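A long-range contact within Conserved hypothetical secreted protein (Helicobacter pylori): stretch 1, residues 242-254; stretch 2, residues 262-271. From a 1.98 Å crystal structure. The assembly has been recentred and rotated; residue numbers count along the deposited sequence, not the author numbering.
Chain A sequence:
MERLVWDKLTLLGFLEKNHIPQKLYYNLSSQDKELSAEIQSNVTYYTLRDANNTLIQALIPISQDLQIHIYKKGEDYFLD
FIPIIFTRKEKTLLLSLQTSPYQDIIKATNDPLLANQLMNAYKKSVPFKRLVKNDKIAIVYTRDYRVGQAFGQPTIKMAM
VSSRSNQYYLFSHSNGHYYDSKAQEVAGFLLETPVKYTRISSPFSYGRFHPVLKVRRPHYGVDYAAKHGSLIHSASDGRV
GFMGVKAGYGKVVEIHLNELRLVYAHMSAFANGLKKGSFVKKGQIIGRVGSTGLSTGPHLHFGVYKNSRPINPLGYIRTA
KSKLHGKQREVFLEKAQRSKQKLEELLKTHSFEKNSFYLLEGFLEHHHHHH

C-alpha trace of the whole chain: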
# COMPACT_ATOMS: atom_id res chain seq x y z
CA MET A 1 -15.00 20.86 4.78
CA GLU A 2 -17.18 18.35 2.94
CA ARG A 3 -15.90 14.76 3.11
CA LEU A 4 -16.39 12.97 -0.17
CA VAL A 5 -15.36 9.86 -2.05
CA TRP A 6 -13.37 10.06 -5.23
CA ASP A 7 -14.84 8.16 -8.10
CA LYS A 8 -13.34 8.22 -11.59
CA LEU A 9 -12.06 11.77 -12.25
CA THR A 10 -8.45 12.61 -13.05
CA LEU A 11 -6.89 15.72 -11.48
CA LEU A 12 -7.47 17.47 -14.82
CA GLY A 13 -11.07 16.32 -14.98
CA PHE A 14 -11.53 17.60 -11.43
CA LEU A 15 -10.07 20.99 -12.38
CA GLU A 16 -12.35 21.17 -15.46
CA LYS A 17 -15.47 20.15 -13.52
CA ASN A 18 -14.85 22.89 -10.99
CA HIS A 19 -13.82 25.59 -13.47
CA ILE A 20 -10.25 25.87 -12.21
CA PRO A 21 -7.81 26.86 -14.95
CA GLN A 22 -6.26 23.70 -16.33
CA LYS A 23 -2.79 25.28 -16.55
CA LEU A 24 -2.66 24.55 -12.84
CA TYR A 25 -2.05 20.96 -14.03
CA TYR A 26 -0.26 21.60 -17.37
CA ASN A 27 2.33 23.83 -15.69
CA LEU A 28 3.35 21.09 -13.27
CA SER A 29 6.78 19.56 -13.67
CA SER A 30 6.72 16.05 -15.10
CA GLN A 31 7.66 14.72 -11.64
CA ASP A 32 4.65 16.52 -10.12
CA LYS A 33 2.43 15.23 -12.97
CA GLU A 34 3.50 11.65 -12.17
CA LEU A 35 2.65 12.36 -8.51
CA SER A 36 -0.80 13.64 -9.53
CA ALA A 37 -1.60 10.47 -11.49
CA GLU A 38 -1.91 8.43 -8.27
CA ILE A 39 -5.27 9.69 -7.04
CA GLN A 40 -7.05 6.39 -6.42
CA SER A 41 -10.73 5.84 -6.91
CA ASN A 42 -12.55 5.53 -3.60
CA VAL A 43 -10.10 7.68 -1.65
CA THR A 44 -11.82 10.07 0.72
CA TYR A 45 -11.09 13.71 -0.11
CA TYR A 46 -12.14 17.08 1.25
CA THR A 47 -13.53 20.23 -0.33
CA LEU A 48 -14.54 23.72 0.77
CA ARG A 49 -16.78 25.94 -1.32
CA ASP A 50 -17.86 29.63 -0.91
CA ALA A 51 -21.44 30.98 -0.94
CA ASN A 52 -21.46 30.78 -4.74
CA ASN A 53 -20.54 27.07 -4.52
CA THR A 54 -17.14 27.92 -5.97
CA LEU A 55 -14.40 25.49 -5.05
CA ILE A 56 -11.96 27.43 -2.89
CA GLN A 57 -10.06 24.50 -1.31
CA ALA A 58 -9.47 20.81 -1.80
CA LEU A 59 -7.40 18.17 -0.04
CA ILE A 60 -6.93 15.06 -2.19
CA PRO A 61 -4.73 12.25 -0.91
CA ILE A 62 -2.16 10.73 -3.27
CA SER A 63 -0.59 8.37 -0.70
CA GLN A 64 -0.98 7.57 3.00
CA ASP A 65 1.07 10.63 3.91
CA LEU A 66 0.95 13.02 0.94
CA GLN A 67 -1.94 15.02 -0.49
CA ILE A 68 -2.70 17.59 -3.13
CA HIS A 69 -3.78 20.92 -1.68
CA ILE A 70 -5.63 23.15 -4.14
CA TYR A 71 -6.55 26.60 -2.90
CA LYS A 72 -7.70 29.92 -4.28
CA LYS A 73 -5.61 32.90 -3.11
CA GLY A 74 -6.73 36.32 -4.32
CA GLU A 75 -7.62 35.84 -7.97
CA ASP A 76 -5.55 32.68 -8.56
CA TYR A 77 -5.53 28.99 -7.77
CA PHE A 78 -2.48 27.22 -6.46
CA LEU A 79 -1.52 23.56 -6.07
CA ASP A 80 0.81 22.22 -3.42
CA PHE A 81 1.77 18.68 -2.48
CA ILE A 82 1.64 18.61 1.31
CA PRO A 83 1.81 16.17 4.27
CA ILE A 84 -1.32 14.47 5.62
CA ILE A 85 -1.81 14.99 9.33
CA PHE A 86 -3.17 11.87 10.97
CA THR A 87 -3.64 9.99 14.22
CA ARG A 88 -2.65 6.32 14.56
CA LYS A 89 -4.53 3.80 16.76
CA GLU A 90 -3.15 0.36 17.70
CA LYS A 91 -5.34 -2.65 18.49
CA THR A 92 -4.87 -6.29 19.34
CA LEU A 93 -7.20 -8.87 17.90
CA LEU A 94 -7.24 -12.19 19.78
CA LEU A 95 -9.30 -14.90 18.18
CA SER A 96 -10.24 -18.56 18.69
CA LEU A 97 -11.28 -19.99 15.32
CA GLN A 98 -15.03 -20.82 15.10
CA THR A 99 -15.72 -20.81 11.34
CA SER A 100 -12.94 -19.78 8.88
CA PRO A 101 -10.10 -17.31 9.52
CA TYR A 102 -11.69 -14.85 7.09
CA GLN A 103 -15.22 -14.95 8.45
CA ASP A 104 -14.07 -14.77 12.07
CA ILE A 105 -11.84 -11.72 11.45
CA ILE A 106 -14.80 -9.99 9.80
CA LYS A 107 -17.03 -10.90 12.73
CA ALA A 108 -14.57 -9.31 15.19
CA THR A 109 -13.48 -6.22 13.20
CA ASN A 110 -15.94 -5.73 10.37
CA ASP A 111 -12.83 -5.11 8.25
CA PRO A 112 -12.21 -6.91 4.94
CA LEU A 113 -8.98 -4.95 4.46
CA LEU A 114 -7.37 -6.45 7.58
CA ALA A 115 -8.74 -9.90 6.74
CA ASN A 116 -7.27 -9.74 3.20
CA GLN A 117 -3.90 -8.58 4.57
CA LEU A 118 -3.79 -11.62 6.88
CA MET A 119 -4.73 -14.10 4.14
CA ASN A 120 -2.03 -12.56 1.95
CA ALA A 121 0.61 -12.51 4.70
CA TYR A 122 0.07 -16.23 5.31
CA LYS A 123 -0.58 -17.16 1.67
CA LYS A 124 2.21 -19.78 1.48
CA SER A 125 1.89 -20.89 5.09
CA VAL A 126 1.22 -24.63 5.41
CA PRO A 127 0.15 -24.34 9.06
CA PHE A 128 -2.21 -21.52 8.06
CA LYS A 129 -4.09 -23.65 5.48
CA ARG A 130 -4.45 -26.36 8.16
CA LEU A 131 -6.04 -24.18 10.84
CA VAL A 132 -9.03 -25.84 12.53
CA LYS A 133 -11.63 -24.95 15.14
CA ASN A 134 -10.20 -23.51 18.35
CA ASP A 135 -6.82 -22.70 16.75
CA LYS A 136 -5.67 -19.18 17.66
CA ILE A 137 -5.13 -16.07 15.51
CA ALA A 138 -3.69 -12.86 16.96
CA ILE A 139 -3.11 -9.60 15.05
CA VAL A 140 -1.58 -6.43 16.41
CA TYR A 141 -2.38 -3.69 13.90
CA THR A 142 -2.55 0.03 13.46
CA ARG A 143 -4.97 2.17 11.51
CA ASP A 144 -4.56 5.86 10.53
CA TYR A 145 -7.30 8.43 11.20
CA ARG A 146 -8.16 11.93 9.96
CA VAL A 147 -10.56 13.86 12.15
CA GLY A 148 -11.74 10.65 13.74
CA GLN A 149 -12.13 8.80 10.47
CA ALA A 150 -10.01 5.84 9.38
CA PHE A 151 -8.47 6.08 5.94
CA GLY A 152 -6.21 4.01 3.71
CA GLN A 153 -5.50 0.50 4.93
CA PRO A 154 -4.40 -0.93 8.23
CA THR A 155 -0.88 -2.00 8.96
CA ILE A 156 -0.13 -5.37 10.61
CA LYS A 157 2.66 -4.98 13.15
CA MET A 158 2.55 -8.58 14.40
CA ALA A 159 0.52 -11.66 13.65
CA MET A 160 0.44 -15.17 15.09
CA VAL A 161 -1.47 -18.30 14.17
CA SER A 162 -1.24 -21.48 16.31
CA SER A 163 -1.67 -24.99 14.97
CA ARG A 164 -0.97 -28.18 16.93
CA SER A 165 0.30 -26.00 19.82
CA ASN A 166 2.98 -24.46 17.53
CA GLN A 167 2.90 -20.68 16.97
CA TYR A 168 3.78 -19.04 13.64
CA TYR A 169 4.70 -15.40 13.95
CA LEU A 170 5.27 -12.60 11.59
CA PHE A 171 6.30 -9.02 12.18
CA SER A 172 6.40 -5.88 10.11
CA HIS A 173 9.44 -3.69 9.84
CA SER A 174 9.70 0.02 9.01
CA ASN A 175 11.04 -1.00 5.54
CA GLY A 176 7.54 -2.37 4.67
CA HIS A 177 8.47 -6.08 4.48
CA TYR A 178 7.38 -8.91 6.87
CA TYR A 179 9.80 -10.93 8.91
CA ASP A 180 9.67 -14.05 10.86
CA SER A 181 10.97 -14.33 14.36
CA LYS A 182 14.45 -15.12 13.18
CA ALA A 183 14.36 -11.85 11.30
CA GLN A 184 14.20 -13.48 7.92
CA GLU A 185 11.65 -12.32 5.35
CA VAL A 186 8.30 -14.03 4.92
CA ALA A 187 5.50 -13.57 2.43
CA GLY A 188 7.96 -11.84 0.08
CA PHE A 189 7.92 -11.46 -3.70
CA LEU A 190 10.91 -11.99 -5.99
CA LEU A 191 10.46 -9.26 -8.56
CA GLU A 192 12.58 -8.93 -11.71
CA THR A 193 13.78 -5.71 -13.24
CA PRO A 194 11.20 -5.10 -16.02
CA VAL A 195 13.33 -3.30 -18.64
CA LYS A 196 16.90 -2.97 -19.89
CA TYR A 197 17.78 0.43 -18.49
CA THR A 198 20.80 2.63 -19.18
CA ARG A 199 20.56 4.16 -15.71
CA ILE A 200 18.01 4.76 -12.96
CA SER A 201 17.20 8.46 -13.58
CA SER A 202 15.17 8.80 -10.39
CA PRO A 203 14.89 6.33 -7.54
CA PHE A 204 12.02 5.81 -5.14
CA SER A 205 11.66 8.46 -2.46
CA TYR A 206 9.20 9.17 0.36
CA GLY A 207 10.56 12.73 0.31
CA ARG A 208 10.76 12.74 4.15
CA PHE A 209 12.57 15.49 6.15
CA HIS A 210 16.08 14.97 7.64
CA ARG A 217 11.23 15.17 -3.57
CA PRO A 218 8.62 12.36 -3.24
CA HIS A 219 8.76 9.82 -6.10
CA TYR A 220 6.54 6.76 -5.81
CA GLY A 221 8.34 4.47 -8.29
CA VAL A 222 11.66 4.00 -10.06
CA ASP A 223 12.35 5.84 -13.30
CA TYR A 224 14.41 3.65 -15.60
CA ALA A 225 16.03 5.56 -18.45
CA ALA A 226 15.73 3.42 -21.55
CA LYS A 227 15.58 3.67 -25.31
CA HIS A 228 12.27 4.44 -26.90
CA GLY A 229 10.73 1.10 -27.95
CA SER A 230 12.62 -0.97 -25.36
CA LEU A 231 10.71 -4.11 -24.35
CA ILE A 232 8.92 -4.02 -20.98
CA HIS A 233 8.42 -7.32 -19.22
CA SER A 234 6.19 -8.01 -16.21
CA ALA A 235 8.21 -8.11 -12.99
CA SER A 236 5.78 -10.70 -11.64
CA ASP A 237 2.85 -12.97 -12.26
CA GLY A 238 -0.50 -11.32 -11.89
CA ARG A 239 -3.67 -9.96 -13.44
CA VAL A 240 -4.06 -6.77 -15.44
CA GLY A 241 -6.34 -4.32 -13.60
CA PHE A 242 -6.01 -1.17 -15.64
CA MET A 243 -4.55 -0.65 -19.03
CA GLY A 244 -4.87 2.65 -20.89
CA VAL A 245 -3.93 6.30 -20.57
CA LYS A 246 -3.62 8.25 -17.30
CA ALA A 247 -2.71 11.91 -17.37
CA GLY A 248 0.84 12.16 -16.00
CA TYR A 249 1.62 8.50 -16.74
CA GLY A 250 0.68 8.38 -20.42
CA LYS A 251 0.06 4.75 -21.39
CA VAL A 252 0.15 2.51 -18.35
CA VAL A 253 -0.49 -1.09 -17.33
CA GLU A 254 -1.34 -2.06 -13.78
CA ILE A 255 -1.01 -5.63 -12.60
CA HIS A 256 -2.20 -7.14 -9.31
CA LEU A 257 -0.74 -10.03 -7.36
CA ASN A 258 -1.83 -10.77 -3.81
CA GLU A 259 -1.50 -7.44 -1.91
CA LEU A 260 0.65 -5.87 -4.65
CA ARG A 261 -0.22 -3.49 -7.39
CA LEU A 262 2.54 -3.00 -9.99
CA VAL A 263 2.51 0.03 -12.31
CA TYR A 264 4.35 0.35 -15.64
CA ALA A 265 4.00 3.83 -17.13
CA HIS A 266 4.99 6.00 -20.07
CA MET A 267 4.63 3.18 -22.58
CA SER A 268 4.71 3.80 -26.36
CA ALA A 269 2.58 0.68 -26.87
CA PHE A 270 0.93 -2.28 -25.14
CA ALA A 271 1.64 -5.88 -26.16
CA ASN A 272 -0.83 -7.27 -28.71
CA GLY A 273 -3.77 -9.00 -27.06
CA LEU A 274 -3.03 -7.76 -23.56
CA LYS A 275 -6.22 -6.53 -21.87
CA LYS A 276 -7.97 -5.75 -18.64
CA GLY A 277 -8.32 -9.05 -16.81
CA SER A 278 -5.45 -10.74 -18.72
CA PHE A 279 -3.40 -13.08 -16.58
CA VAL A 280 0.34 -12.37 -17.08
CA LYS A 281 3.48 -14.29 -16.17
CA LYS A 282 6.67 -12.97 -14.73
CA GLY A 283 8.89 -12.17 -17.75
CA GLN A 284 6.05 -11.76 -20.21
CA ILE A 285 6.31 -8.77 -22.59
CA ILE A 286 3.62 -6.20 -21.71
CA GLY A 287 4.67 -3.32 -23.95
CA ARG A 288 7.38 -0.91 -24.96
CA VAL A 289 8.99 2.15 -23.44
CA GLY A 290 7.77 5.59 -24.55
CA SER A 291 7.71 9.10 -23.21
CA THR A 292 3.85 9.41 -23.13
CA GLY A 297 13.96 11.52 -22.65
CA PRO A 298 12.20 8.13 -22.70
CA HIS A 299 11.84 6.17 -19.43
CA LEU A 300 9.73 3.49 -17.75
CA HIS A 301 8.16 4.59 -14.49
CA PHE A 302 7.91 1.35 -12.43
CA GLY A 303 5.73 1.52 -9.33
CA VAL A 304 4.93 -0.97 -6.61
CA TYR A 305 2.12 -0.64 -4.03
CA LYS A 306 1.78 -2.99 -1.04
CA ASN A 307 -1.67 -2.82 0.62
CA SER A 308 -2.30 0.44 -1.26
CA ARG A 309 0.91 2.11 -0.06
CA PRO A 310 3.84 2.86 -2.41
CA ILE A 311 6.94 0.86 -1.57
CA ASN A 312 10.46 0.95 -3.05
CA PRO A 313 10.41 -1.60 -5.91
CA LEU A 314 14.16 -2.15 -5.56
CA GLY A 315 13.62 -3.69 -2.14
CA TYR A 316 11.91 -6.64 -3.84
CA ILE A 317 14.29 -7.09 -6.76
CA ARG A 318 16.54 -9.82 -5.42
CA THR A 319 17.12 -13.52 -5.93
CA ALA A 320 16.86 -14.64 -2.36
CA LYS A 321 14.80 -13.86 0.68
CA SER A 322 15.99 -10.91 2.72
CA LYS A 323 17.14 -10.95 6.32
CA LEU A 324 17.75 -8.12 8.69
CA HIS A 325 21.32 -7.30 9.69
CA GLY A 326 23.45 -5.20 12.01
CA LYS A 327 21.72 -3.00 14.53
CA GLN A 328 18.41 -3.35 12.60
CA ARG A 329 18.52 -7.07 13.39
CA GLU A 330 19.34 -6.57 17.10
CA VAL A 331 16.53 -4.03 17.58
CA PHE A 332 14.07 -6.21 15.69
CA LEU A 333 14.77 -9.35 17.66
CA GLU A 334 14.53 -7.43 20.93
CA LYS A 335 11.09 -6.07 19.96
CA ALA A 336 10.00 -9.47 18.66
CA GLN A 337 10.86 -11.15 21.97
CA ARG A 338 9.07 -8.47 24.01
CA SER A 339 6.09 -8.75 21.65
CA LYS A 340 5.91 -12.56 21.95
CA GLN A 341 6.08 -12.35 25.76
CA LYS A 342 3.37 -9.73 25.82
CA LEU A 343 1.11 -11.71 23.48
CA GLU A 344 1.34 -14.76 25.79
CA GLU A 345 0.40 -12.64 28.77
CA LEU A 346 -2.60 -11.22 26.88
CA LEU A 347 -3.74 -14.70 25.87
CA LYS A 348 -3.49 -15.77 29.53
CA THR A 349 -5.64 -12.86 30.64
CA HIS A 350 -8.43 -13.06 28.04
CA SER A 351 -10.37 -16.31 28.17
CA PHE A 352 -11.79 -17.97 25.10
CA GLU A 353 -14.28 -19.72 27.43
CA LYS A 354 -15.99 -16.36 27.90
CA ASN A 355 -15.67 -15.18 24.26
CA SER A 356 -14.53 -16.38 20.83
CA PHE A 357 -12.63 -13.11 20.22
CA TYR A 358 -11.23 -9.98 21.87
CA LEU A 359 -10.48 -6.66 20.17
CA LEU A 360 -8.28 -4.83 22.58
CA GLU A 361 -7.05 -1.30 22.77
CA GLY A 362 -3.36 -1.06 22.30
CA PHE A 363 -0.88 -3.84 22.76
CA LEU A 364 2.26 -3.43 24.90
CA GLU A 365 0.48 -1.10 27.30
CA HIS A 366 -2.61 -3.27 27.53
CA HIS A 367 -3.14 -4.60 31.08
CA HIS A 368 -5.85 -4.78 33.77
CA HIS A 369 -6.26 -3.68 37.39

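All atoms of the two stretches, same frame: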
# COMPACT_ATOMS: atom_id res chain seq x y z
N PHE A 242 -5.78 -2.30 -14.76
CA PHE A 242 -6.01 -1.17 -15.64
C PHE A 242 -4.98 -1.21 -16.74
O PHE A 242 -3.85 -1.64 -16.56
CB PHE A 242 -5.92 0.15 -14.87
CG PHE A 242 -6.02 1.37 -15.75
CD1 PHE A 242 -4.88 1.90 -16.35
CD2 PHE A 242 -7.25 1.99 -15.97
CE1 PHE A 242 -4.96 3.03 -17.16
CE2 PHE A 242 -7.34 3.11 -16.78
CZ PHE A 242 -6.19 3.62 -17.39
N MET A 243 -5.39 -0.72 -17.89
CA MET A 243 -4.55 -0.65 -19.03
C MET A 243 -5.12 0.45 -19.92
O MET A 243 -6.22 0.33 -20.44
CB MET A 243 -4.62 -2.00 -19.70
CG MET A 243 -3.84 -2.08 -20.96
SD MET A 243 -4.03 -3.73 -21.58
CE MET A 243 -3.50 -3.39 -23.25
N GLY A 244 -4.39 1.55 -20.07
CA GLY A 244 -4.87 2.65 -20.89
C GLY A 244 -4.05 3.88 -20.59
O GLY A 244 -2.89 3.76 -20.22
N VAL A 245 -4.66 5.06 -20.73
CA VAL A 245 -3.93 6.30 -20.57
C VAL A 245 -4.33 6.94 -19.25
O VAL A 245 -5.52 6.99 -18.94
CB VAL A 245 -4.21 7.27 -21.73
CG1 VAL A 245 -3.44 8.57 -21.55
CG2 VAL A 245 -3.85 6.63 -23.07
N LYS A 246 -3.36 7.43 -18.49
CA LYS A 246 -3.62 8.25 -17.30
C LYS A 246 -2.78 9.51 -17.38
O LYS A 246 -1.55 9.44 -17.54
CB LYS A 246 -3.31 7.48 -16.01
CG LYS A 246 -4.37 6.45 -15.68
CD LYS A 246 -4.26 5.89 -14.27
CE LYS A 246 -5.49 5.04 -13.96
NZ LYS A 246 -5.39 4.23 -12.71
N ALA A 247 -3.43 10.67 -17.28
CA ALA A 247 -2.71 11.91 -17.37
C ALA A 247 -1.56 11.85 -16.39
O ALA A 247 -1.77 11.51 -15.23
CB ALA A 247 -3.62 13.08 -17.02
N GLY A 248 -0.34 12.14 -16.86
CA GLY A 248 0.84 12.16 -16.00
C GLY A 248 1.64 10.86 -16.13
O GLY A 248 2.84 10.85 -15.94
N TYR A 249 0.96 9.78 -16.49
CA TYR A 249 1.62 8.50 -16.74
C TYR A 249 1.68 8.15 -18.23
O TYR A 249 2.43 7.25 -18.62
CB TYR A 249 0.87 7.38 -16.05
CG TYR A 249 1.17 7.14 -14.60
CD1 TYR A 249 2.40 7.47 -14.03
CD2 TYR A 249 0.24 6.47 -13.81
CE1 TYR A 249 2.67 7.20 -12.70
CE2 TYR A 249 0.50 6.20 -12.49
CZ TYR A 249 1.72 6.56 -11.94
OH TYR A 249 2.00 6.29 -10.62
N GLY A 250 0.87 8.82 -19.05
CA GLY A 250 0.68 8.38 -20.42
C GLY A 250 0.05 7.01 -20.46
O GLY A 250 -0.88 6.73 -19.69
N LYS A 251 0.54 6.14 -21.35
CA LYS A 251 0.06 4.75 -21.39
C LYS A 251 0.64 3.96 -20.23
O LYS A 251 1.84 3.99 -19.98
CB LYS A 251 0.41 4.05 -22.71
CG LYS A 251 -0.42 4.54 -23.88
CD LYS A 251 -0.08 3.83 -25.18
CE LYS A 251 -0.45 4.69 -26.37
NZ LYS A 251 -0.13 3.94 -27.61
N VAL A 252 -0.22 3.21 -19.56
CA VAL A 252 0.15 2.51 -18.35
C VAL A 252 -0.60 1.18 -18.22
O VAL A 252 -1.75 1.03 -18.64
CB VAL A 252 -0.03 3.44 -17.12
CG1 VAL A 252 -1.44 4.01 -17.09
CG2 VAL A 252 0.26 2.70 -15.83
N VAL A 253 0.10 0.20 -17.68
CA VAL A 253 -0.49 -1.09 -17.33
C VAL A 253 -0.31 -1.25 -15.84
O VAL A 253 0.76 -0.93 -15.30
CB VAL A 253 0.27 -2.25 -18.02
CG1 VAL A 253 -0.19 -3.61 -17.48
CG2 VAL A 253 0.09 -2.18 -19.53
N GLU A 254 -1.34 -1.77 -15.20
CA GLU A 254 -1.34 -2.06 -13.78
C GLU A 254 -1.68 -3.52 -13.64
O GLU A 254 -2.60 -4.01 -14.28
CB GLU A 254 -2.36 -1.18 -13.03
CG GLU A 254 -2.13 0.31 -13.29
CD GLU A 254 -2.94 1.22 -12.36
OE1 GLU A 254 -3.73 0.68 -11.56
OE2 GLU A 254 -2.77 2.46 -12.43
N LEU A 262 1.30 -3.33 -9.28
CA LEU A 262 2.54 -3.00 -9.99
C LEU A 262 2.18 -2.14 -11.20
O LEU A 262 1.32 -2.50 -11.99
CB LEU A 262 3.28 -4.28 -10.43
CG LEU A 262 3.79 -5.19 -9.28
CD1 LEU A 262 2.75 -6.23 -8.90
CD2 LEU A 262 5.07 -5.91 -9.65
N VAL A 263 2.85 -1.00 -11.31
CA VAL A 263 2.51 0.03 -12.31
C VAL A 263 3.66 0.22 -13.29
O VAL A 263 4.78 0.40 -12.87
CB VAL A 263 2.24 1.36 -11.58
CG1 VAL A 263 2.15 2.54 -12.55
CG2 VAL A 263 0.98 1.23 -10.74
N TYR A 264 3.36 0.21 -14.58
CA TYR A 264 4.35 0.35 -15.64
C TYR A 264 3.90 1.45 -16.56
O TYR A 264 3.00 1.23 -17.37
CB TYR A 264 4.40 -0.94 -16.44
CG TYR A 264 4.72 -2.16 -15.63
CD1 TYR A 264 3.74 -2.82 -14.92
CD2 TYR A 264 6.01 -2.65 -15.59
CE1 TYR A 264 4.04 -3.95 -14.16
CE2 TYR A 264 6.32 -3.78 -14.84
CZ TYR A 264 5.33 -4.43 -14.14
OH TYR A 264 5.65 -5.53 -13.39
N ALA A 265 4.52 2.63 -16.47
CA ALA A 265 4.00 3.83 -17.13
C ALA A 265 4.97 4.44 -18.14
O ALA A 265 6.17 4.20 -18.11
CB ALA A 265 3.61 4.87 -16.08
N HIS A 266 4.37 5.29 -18.97
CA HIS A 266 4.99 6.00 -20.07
C HIS A 266 5.24 5.11 -21.28
O HIS A 266 6.19 5.33 -22.01
CB HIS A 266 6.27 6.71 -19.64
CG HIS A 266 6.07 7.67 -18.50
ND1 HIS A 266 5.31 8.81 -18.62
CD2 HIS A 266 6.52 7.65 -17.23
CE1 HIS A 266 5.29 9.45 -17.47
NE2 HIS A 266 6.02 8.76 -16.60
N MET A 267 4.39 4.12 -21.51
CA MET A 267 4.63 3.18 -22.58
C MET A 267 4.33 3.83 -23.94
O MET A 267 3.49 4.72 -24.03
CB MET A 267 3.75 1.95 -22.41
CG MET A 267 4.02 1.15 -21.17
SD MET A 267 3.30 -0.48 -21.37
CE MET A 267 3.55 -1.03 -19.70
N SER A 268 5.03 3.39 -24.99
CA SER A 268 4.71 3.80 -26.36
C SER A 268 3.66 2.87 -26.92
O SER A 268 2.91 3.25 -27.81
CB SER A 268 5.95 3.85 -27.26
OG SER A 268 6.67 2.62 -27.23
N ALA A 269 3.53 1.67 -26.36
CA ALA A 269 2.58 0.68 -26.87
C ALA A 269 2.40 -0.46 -25.88
O ALA A 269 3.32 -0.80 -25.13
CB ALA A 269 3.07 0.12 -28.21
N PHE A 270 1.22 -1.08 -25.92
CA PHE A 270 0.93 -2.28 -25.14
C PHE A 270 1.18 -3.49 -26.01
O PHE A 270 1.08 -3.39 -27.23
CB PHE A 270 -0.54 -2.29 -24.70
CG PHE A 270 -0.97 -1.03 -23.99
CD1 PHE A 270 -0.39 -0.68 -22.77
CD2 PHE A 270 -1.96 -0.21 -24.53
CE1 PHE A 270 -0.78 0.48 -22.11
CE2 PHE A 270 -2.35 0.95 -23.88
CZ PHE A 270 -1.76 1.30 -22.66
N ALA A 271 1.47 -4.63 -25.41
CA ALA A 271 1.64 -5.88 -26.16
C ALA A 271 0.30 -6.27 -26.80
O ALA A 271 -0.72 -6.22 -26.14
CB ALA A 271 2.10 -7.00 -25.25

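The two stretches meet as antiparallel β-strands, extended beyond the pairing by a tyrosine on one sheet face and a phenylalanine that packs against the first stretch. Strands 252-254 and 262-265 run at 170° to each other, and Val-253 and Tyr-264 form the central hydrogen-bonded pair: Val-253 N donates to Tyr-264 O (3.1 Å) and Tyr-264 N to Val-253 O (2.9 Å). Farther along, Met-267 N reaches Lys-251 O at 3.0 Å in a nearly straight hydrogen bond, whereas that from His-266 N to Tyr-249 O (2.8 Å) is bent and weak.

On one face, small and branched side chains allow close packing: Val-252 CG2 lies 3.8 Å from Val-263 CG1, and the buried Tyr-249 ring packs against this patch, its CD1 3.5 Å from Ala-265 CB. On the other face, Val-253 CG2 touches both Met-267 CE (3.7 Å) and Phe-270 CD1 (3.6 Å).

Phe-270, its CA-to-CB bond directed toward the first stretch, has the largest area covered. The extended, all-t Met-243 lays CG over one face of the Phe-270 ring, 4.1 Å from the ring centroid, while Lys-251 CB approaches Phe-270 CZ at 3.5 Å. The long Lys-251 chain then carries NZ to Ser-268 O (3.1 Å), adding a hydrogen bond to its aliphatic packing.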